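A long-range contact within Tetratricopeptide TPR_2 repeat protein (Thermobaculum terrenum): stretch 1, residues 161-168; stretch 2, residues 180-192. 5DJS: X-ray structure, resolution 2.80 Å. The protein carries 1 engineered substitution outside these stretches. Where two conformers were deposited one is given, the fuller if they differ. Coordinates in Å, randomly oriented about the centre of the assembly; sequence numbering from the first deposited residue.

Stretch 1, residues 161-168: RRLRIGYV
Stretch 2, residues 180-192: FLEPVIEAHDRTA

A strand packed beside a helix often presents alternate side chains to it, and the contact between residues 161-168 and 180-192 illustrates how one aromatic residue can take the largest share of such an interface. Leu163 to Val168 form an extended strand (phi near -105°, psi near 125°), from which Ile165 and Tyr167 point toward the second stretch. That stretch is already helical at Phe180, kinked at Pro183, whose nitrogen cannot bond to the preceding turn, and leaves the helix for a loop that includes His188 to Ala192. The chains run in opposite senses: Tyr167 lies nearest Leu181 (CA to CA 9.1 Å), Ile165 nearest His188 (9.9 Å) and Arg162 nearest Ala192 (4.3 Å).

Tyr167 (chi1 m, -74°; chi2 -74°) covers the most surface. Leu181 (t, p) sets its CD1 over one face of the ring, 3.9 Å from the centroid and 12° off the normal, a CH-pi contact. The phenol reaches past this methyl, so that Tyr167 OH sits 3.7 Å from Val184 CG1 and 3.0 Å from His188 NE2. The latter is a hydrogen bond lying near the planes of both rings. His188 (chi1 -102°, chi2 -47°) also brings CE1 to 3.8 Å from Ile165 CD1, adding a nonpolar contact to the polar one.

At the other end the backbones meet directly. Leu163 N donates to Ala192 O at 2.9 Å and a nearly straight 172°, while Arg162 CA approaches the same oxygen at 3.4 Å in a CA-H...O contact. Arg162 (chi1 t, 168°; chi2 143°; chi3 112°) extends along the loop: its CD lies 3.4 Å from Thr191 O, and its NH1 makes a weak hydrogen bond to Arg190 O (2.7 Å, 120°). Arg190 NH1 in turn braces the loop against the helix, donating to Ile185 O (2.9 Å) and His188 O (3.1 Å).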

# COMPACT_ATOMS: atom_id res chain seq x y z
N ARG A 161 9.47 30.58 -10.75
CA ARG A 161 10.84 30.04 -10.61
C ARG A 161 10.90 28.51 -10.57
O ARG A 161 9.89 27.83 -10.38
CB ARG A 161 11.56 30.60 -9.37
CG ARG A 161 10.99 30.18 -8.03
CD ARG A 161 11.87 30.62 -6.87
NE ARG A 161 12.42 29.47 -6.16
CZ ARG A 161 12.00 28.98 -4.99
NH1 ARG A 161 10.99 29.52 -4.31
NH2 ARG A 161 12.61 27.92 -4.48
N ARG A 162 12.11 27.98 -10.76
CA ARG A 162 12.34 26.55 -10.66
C ARG A 162 12.05 26.10 -9.22
O ARG A 162 12.56 26.69 -8.27
CB ARG A 162 13.77 26.18 -11.10
CG ARG A 162 14.18 24.74 -10.76
CD ARG A 162 15.04 24.06 -11.81
NE ARG A 162 16.41 23.79 -11.35
CZ ARG A 162 17.07 22.63 -11.47
NH1 ARG A 162 16.52 21.54 -12.02
NH2 ARG A 162 18.32 22.55 -11.01
N LEU A 163 11.22 25.07 -9.09
CA LEU A 163 10.79 24.54 -7.79
C LEU A 163 11.59 23.31 -7.40
O LEU A 163 11.96 22.51 -8.26
CB LEU A 163 9.30 24.18 -7.82
CG LEU A 163 8.25 25.19 -7.37
CD1 LEU A 163 8.69 26.65 -7.48
CD2 LEU A 163 6.96 24.96 -8.15
N ARG A 164 11.85 23.15 -6.11
CA ARG A 164 12.51 21.95 -5.58
C ARG A 164 11.46 21.06 -4.97
O ARG A 164 10.72 21.50 -4.08
CB ARG A 164 13.52 22.33 -4.52
CG ARG A 164 14.72 23.02 -5.10
CD ARG A 164 15.58 23.52 -3.98
NE ARG A 164 16.85 24.04 -4.49
CZ ARG A 164 17.67 24.84 -3.82
NH1 ARG A 164 17.40 25.24 -2.57
NH2 ARG A 164 18.77 25.25 -4.40
N ILE A 165 11.38 19.82 -5.46
CA ILE A 165 10.43 18.83 -4.96
C ILE A 165 11.16 17.77 -4.17
O ILE A 165 12.16 17.21 -4.62
CB ILE A 165 9.62 18.16 -6.09
CG1 ILE A 165 8.88 19.21 -6.93
CG2 ILE A 165 8.59 17.20 -5.51
CD1 ILE A 165 8.40 18.69 -8.26
N GLY A 166 10.63 17.48 -2.98
CA GLY A 166 11.16 16.45 -2.10
C GLY A 166 10.17 15.32 -1.93
O GLY A 166 9.03 15.54 -1.52
N TYR A 167 10.60 14.12 -2.28
CA TYR A 167 9.78 12.90 -2.15
C TYR A 167 10.26 12.12 -0.92
O TYR A 167 11.42 11.70 -0.87
CB TYR A 167 9.91 12.05 -3.43
CG TYR A 167 9.14 12.64 -4.59
CD1 TYR A 167 7.75 12.56 -4.64
CD2 TYR A 167 9.79 13.31 -5.62
CE1 TYR A 167 7.02 13.11 -5.68
CE2 TYR A 167 9.08 13.86 -6.68
CZ TYR A 167 7.69 13.76 -6.70
OH TYR A 167 6.95 14.31 -7.72
N VAL A 168 9.38 11.95 0.06
CA VAL A 168 9.74 11.31 1.33
C VAL A 168 9.01 9.99 1.46
O VAL A 168 7.78 9.96 1.56
CB VAL A 168 9.42 12.19 2.56
CG1 VAL A 168 10.16 11.67 3.79
CG2 VAL A 168 9.78 13.66 2.32
N PHE A 180 5.73 3.25 -9.32
CA PHE A 180 5.05 4.44 -9.86
C PHE A 180 5.85 5.74 -9.75
O PHE A 180 5.57 6.70 -10.47
CB PHE A 180 3.71 4.63 -9.16
CG PHE A 180 2.68 3.60 -9.51
CD1 PHE A 180 2.16 3.52 -10.80
CD2 PHE A 180 2.19 2.71 -8.54
CE1 PHE A 180 1.20 2.58 -11.12
CE2 PHE A 180 1.23 1.77 -8.86
CZ PHE A 180 0.73 1.70 -10.15
N LEU A 181 6.83 5.79 -8.85
CA LEU A 181 7.66 6.99 -8.71
C LEU A 181 8.71 7.07 -9.81
O LEU A 181 8.97 8.16 -10.32
CB LEU A 181 8.35 7.05 -7.34
CG LEU A 181 9.15 8.33 -7.06
CD1 LEU A 181 8.24 9.54 -7.01
CD2 LEU A 181 9.93 8.19 -5.76
N GLU A 182 9.32 5.94 -10.16
CA GLU A 182 10.36 5.88 -11.21
C GLU A 182 10.04 6.68 -12.50
O GLU A 182 10.84 7.52 -12.90
CB GLU A 182 10.73 4.43 -11.56
CG GLU A 182 11.75 4.31 -12.68
CD GLU A 182 12.38 2.94 -12.79
OE1 GLU A 182 13.51 2.87 -13.32
OE2 GLU A 182 11.78 1.93 -12.36
N PRO A 183 8.88 6.42 -13.14
CA PRO A 183 8.55 7.24 -14.31
C PRO A 183 8.50 8.73 -14.02
O PRO A 183 9.02 9.53 -14.81
CB PRO A 183 7.16 6.73 -14.73
CG PRO A 183 6.64 5.97 -13.55
CD PRO A 183 7.84 5.41 -12.88
N VAL A 184 7.88 9.09 -12.89
CA VAL A 184 7.72 10.50 -12.49
C VAL A 184 9.07 11.20 -12.28
O VAL A 184 9.27 12.32 -12.75
CB VAL A 184 6.82 10.63 -11.24
CG1 VAL A 184 6.84 12.05 -10.67
CG2 VAL A 184 5.39 10.26 -11.60
N ILE A 185 9.97 10.54 -11.57
CA ILE A 185 11.32 11.06 -11.34
C ILE A 185 12.09 11.24 -12.64
O ILE A 185 12.73 12.27 -12.84
CB ILE A 185 12.09 10.17 -10.34
CG1 ILE A 185 11.66 10.51 -8.92
CG2 ILE A 185 13.60 10.36 -10.45
CD1 ILE A 185 12.29 9.62 -7.87
N GLU A 186 12.05 10.24 -13.53
CA GLU A 186 12.73 10.32 -14.83
C GLU A 186 12.22 11.49 -15.68
O GLU A 186 13.00 12.25 -16.21
CB GLU A 186 12.60 9.01 -15.62
CG GLU A 186 13.41 9.00 -16.92
CD GLU A 186 13.30 7.70 -17.70
OE1 GLU A 186 14.36 7.18 -18.12
OE2 GLU A 186 12.17 7.22 -17.90
N ALA A 187 10.90 11.63 -15.78
CA ALA A 187 10.29 12.59 -16.71
C ALA A 187 10.09 14.01 -16.17
O ALA A 187 9.59 14.88 -16.89
CB ALA A 187 8.94 12.05 -17.19
N HIS A 188 10.46 14.26 -14.91
CA HIS A 188 10.30 15.60 -14.34
C HIS A 188 11.07 16.63 -15.17
O HIS A 188 12.25 16.45 -15.44
CB HIS A 188 10.76 15.66 -12.86
CG HIS A 188 9.63 15.64 -11.87
ND1 HIS A 188 8.52 16.44 -12.00
CD2 HIS A 188 9.46 14.93 -10.74
CE1 HIS A 188 7.70 16.21 -10.99
NE2 HIS A 188 8.25 15.30 -10.21
N ASP A 189 10.39 17.71 -15.57
CA ASP A 189 11.01 18.79 -16.33
C ASP A 189 12.04 19.54 -15.46
O ASP A 189 11.67 20.30 -14.56
CB ASP A 189 9.93 19.75 -16.84
CG ASP A 189 10.47 20.79 -17.82
OD1 ASP A 189 11.66 20.71 -18.21
OD2 ASP A 189 9.69 21.70 -18.18
N ARG A 190 13.33 19.33 -15.75
CA ARG A 190 14.42 19.93 -14.99
C ARG A 190 14.57 21.44 -15.17
O ARG A 190 15.23 22.08 -14.35
CB ARG A 190 15.75 19.25 -15.31
CG ARG A 190 16.22 18.30 -14.21
CD ARG A 190 15.12 17.33 -13.80
NE ARG A 190 15.63 16.29 -12.91
CZ ARG A 190 15.02 15.12 -12.71
NH1 ARG A 190 13.89 14.84 -13.35
NH2 ARG A 190 15.55 14.23 -11.89
N THR A 191 13.98 22.02 -16.22
CA THR A 191 13.97 23.48 -16.40
C THR A 191 13.16 24.13 -15.25
O THR A 191 13.57 25.16 -14.70
CB THR A 191 13.40 23.94 -17.78
OG1 THR A 191 12.02 23.58 -17.91
CG2 THR A 191 14.21 23.35 -18.96
N ALA A 192 12.05 23.49 -14.89
CA ALA A 192 11.08 24.03 -13.92
C ALA A 192 11.04 23.33 -12.54
O ALA A 192 10.41 23.86 -11.62
CB ALA A 192 9.69 24.03 -14.54